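Local coordinates for YohF (Salmonella typhimurium, PDB 6WON), which belongs to the short-chain dehydrogenase/reductase family and probably catalyses an NAD(P)-dependent oxidation or reduction, with acetoin as a likely substrate, at residues G134-N139 and H177-A182. Numbering follows the deposited sequence.
Sequences GGRIIN and HILVNA
Over one face of the Arg136 guanidinium lies Leu179 CD1, offset toward the rim and 3.7 Å from Arg136 NE, while an ordered water sits in plane at the edge. That water accepts from Arg136 NE at 2.7 Å and donates to His177 O, bridging the strands where they begin. The pair belongs to the parallel sheet of the Rossmann fold: strands 135-140 and 178-185 are neighbours joined by a beta-alpha-beta crossover through helix 153-173. A bend at chi2 (-71°) lays the arginine chain alongside Leu179, so that Arg136 CD packs against Leu179 CB, 3.9 Å away, while NH1 reaches Ser228 O.

On the sheet face opposite Arg136 and Leu179, Ile137 and Val180 meet Met169 of the crossover helix, and Ile137 CD1 touches Ile178 CG2 at 4.1 Å; branched aliphatic residues suit such a buried, extended layer. Asn139 lies there too, its amide satisfied by Asn88 and Thr166, whereas Asn181, on the Arg136 face, is held by Gln237 N and Thr234 O.

Gly134 has positive phi, and a side chain there would strike His177 O, which suits glycine. Five backbone hydrogen bonds join the strands, the last running from Asn139 N to Asn181 O at 2.9 Å, in the carbonyl plane.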
ATOM      1  N   GLY B 134     -14.174 -22.929  14.293  1.00 31.00           N
ATOM      2  CA  GLY B 134     -13.680 -21.680  13.769  1.00 29.46           C
ATOM      3  C   GLY B 134     -13.568 -20.602  14.840  1.00 29.70           C
ATOM      4  O   GLY B 134     -13.682 -20.843  16.047  1.00 27.59           O
ATOM      5  N   GLY B 135     -13.330 -19.386  14.370  1.00 29.73           N
ATOM      6  CA  GLY B 135     -13.166 -18.274  15.282  1.00 30.27           C
ATOM      7  C   GLY B 135     -12.735 -17.033  14.537  1.00 27.95           C
ATOM      8  O   GLY B 135     -12.556 -17.038  13.318  1.00 27.96           O
ATOM      9  N   ARG B 136     -12.594 -15.956  15.304  1.00 24.81           N
ATOM     10  CA  ARG B 136     -12.231 -14.655  14.768  1.00 26.04           C
ATOM     11  C   ARG B 136     -11.189 -14.036  15.678  1.00 26.00           C
ATOM     12  O   ARG B 136     -11.336 -14.068  16.901  1.00 27.17           O
ATOM     13  CB  ARG B 136     -13.449 -13.719  14.673  1.00 25.06           C
ATOM     14  CG  ARG B 136     -14.668 -14.332  13.989  1.00 28.19           C
ATOM     15  CD  ARG B 136     -14.436 -14.513  12.476  1.00 28.13           C
ATOM     16  NE  ARG B 136     -15.592 -15.122  11.822  1.00 29.61           N
ATOM     17  CZ  ARG B 136     -16.693 -14.452  11.491  1.00 36.55           C
ATOM     18  NH1 ARG B 136     -16.789 -13.144  11.749  1.00 33.40           N
ATOM     19  NH2 ARG B 136     -17.708 -15.084  10.906  1.00 39.68           N
ATOM     20  N   ILE B 137     -10.145 -13.465  15.084  1.00 24.50           N
ATOM     21  CA  ILE B 137      -9.116 -12.758  15.839  1.00 25.80           C
ATOM     22  C   ILE B 137      -8.940 -11.382  15.219  1.00 25.05           C
ATOM     23  O   ILE B 137      -8.641 -11.267  14.025  1.00 25.00           O
ATOM     24  CB  ILE B 137      -7.780 -13.515  15.862  1.00 24.37           C
ATOM     25  CG1 ILE B 137      -7.942 -14.849  16.597  1.00 23.41           C
ATOM     26  CG2 ILE B 137      -6.693 -12.639  16.528  1.00 23.68           C
ATOM     27  CD1 ILE B 137      -6.718 -15.770  16.492  1.00 20.67           C
ATOM     28  N   ILE B 138      -9.136 -10.343  16.020  1.00 27.14           N
ATOM     29  CA  ILE B 138      -8.981  -8.968  15.568  1.00 26.75           C
ATOM     30  C   ILE B 138      -7.810  -8.360  16.321  1.00 27.65           C
ATOM     31  O   ILE B 138      -7.800  -8.341  17.556  1.00 26.76           O
ATOM     32  CB  ILE B 138     -10.259  -8.144  15.778  1.00 27.33           C
ATOM     33  CG1 ILE B 138     -11.390  -8.689  14.896  1.00 28.62           C
ATOM     34  CG2 ILE B 138      -9.996  -6.684  15.420  1.00 16.94           C
ATOM     35  CD1 ILE B 138     -12.405  -9.542  15.615  1.00 28.05           C
ATOM     36  N   ASN B 139      -6.817  -7.869  15.583  1.00 26.52           N
ATOM     37  CA  ASN B 139      -5.675  -7.192  16.185  1.00 23.70           C
ATOM     38  C   ASN B 139      -5.891  -5.693  16.029  1.00 23.95           C
ATOM     39  O   ASN B 139      -5.988  -5.195  14.901  1.00 22.49           O
ATOM     40  CB  ASN B 139      -4.364  -7.620  15.524  1.00 22.32           C
ATOM     41  CG  ASN B 139      -4.036  -9.085  15.755  1.00 24.95           C
ATOM     42  OD1 ASN B 139      -4.188  -9.594  16.872  1.00 26.76           O
ATOM     43  ND2 ASN B 139      -3.569  -9.775  14.697  1.00 20.20           N
ATOM     44  N   HIS B 177     -10.890 -22.307   9.761  1.00 30.33           N
ATOM     45  CA  HIS B 177     -11.997 -21.357   9.710  1.00 31.80           C
ATOM     46  C   HIS B 177     -11.833 -20.261  10.765  1.00 31.43           C
ATOM     47  O   HIS B 177     -12.804 -19.798  11.372  1.00 29.82           O
ATOM     48  CB  HIS B 177     -13.337 -22.076   9.841  1.00 35.69           C
ATOM     49  CG  HIS B 177     -13.499 -23.195   8.860  1.00 41.79           C
ATOM     50  ND1 HIS B 177     -13.801 -22.980   7.530  1.00 43.76           N
ATOM     51  CD2 HIS B 177     -13.366 -24.537   9.004  1.00 43.39           C
ATOM     52  CE1 HIS B 177     -13.864 -24.141   6.901  1.00 44.78           C
ATOM     53  NE2 HIS B 177     -13.608 -25.102   7.771  1.00 44.70           N
ATOM     54  N   ILE B 178     -10.584 -19.842  10.971  1.00 26.82           N
ATOM     55  CA  ILE B 178     -10.248 -18.700  11.815  1.00 26.13           C
ATOM     56  C   ILE B 178      -9.918 -17.524  10.899  1.00 25.01           C
ATOM     57  O   ILE B 178      -8.965 -17.585  10.110  1.00 24.20           O
ATOM     58  CB  ILE B 178      -9.069 -19.018  12.752  1.00 27.06           C
ATOM     59  CG1 ILE B 178      -9.442 -20.141  13.730  1.00 27.25           C
ATOM     60  CG2 ILE B 178      -8.651 -17.773  13.520  1.00 27.83           C
ATOM     61  CD1 ILE B 178      -8.242 -20.803  14.409  1.00 26.99           C
ATOM     62  N   LEU B 179     -10.705 -16.458  10.987  1.00 26.90           N
ATOM     63  CA  LEU B 179     -10.470 -15.263  10.183  1.00 26.62           C
ATOM     64  C   LEU B 179      -9.728 -14.251  11.043  1.00 26.01           C
ATOM     65  O   LEU B 179     -10.086 -14.047  12.208  1.00 23.87           O
ATOM     66  CB  LEU B 179     -11.783 -14.675   9.666  1.00 21.75           C
ATOM     67  CG  LEU B 179     -12.802 -15.658   9.063  1.00 25.25           C
ATOM     68  CD1 LEU B 179     -14.030 -14.922   8.497  1.00 23.45           C
ATOM     69  CD2 LEU B 179     -12.170 -16.535   7.984  1.00 24.04           C
ATOM     70  N   VAL B 180      -8.685 -13.638  10.481  1.00 23.66           N
ATOM     71  CA  VAL B 180      -7.797 -12.763  11.242  1.00 24.22           C
ATOM     72  C   VAL B 180      -7.643 -11.444  10.500  1.00 25.45           C
ATOM     73  O   VAL B 180      -7.176 -11.418   9.351  1.00 22.64           O
ATOM     74  CB  VAL B 180      -6.424 -13.405  11.477  1.00 22.21           C
ATOM     75  CG1 VAL B 180      -5.568 -12.515  12.385  1.00 19.67           C
ATOM     76  CG2 VAL B 180      -6.607 -14.785  12.089  1.00 23.62           C
ATOM     77  N   ASN B 181      -8.001 -10.349  11.165  1.00 23.78           N
ATOM     78  CA  ASN B 181      -7.896  -9.034  10.556  1.00 25.42           C
ATOM     79  C   ASN B 181      -7.339  -8.056  11.574  1.00 25.60           C
ATOM     80  O   ASN B 181      -7.392  -8.291  12.783  1.00 22.61           O
ATOM     81  CB  ASN B 181      -9.258  -8.534  10.065  1.00 23.68           C
ATOM     82  CG  ASN B 181      -9.818  -9.389   8.943  1.00 23.93           C
ATOM     83  OD1 ASN B 181      -9.403  -9.255   7.789  1.00 25.27           O
ATOM     84  ND2 ASN B 181     -10.773 -10.258   9.272  1.00 19.78           N
ATOM     85  N   ALA B 182      -6.818  -6.945  11.063  1.00 24.31           N
ATOM     86  CA  ALA B 182      -6.467  -5.794  11.879  1.00 26.52           C
ATOM     87  C   ALA B 182      -7.498  -4.683  11.680  1.00 25.59           C
ATOM     88  O   ALA B 182      -7.961  -4.446  10.559  1.00 24.75           O
ATOM     89  CB  ALA B 182      -5.070  -5.268  11.517  1.00 22.85           C
TER
HETATM   90  O   HOH W   1     -15.062 -17.774  11.406  1.00 33.50           O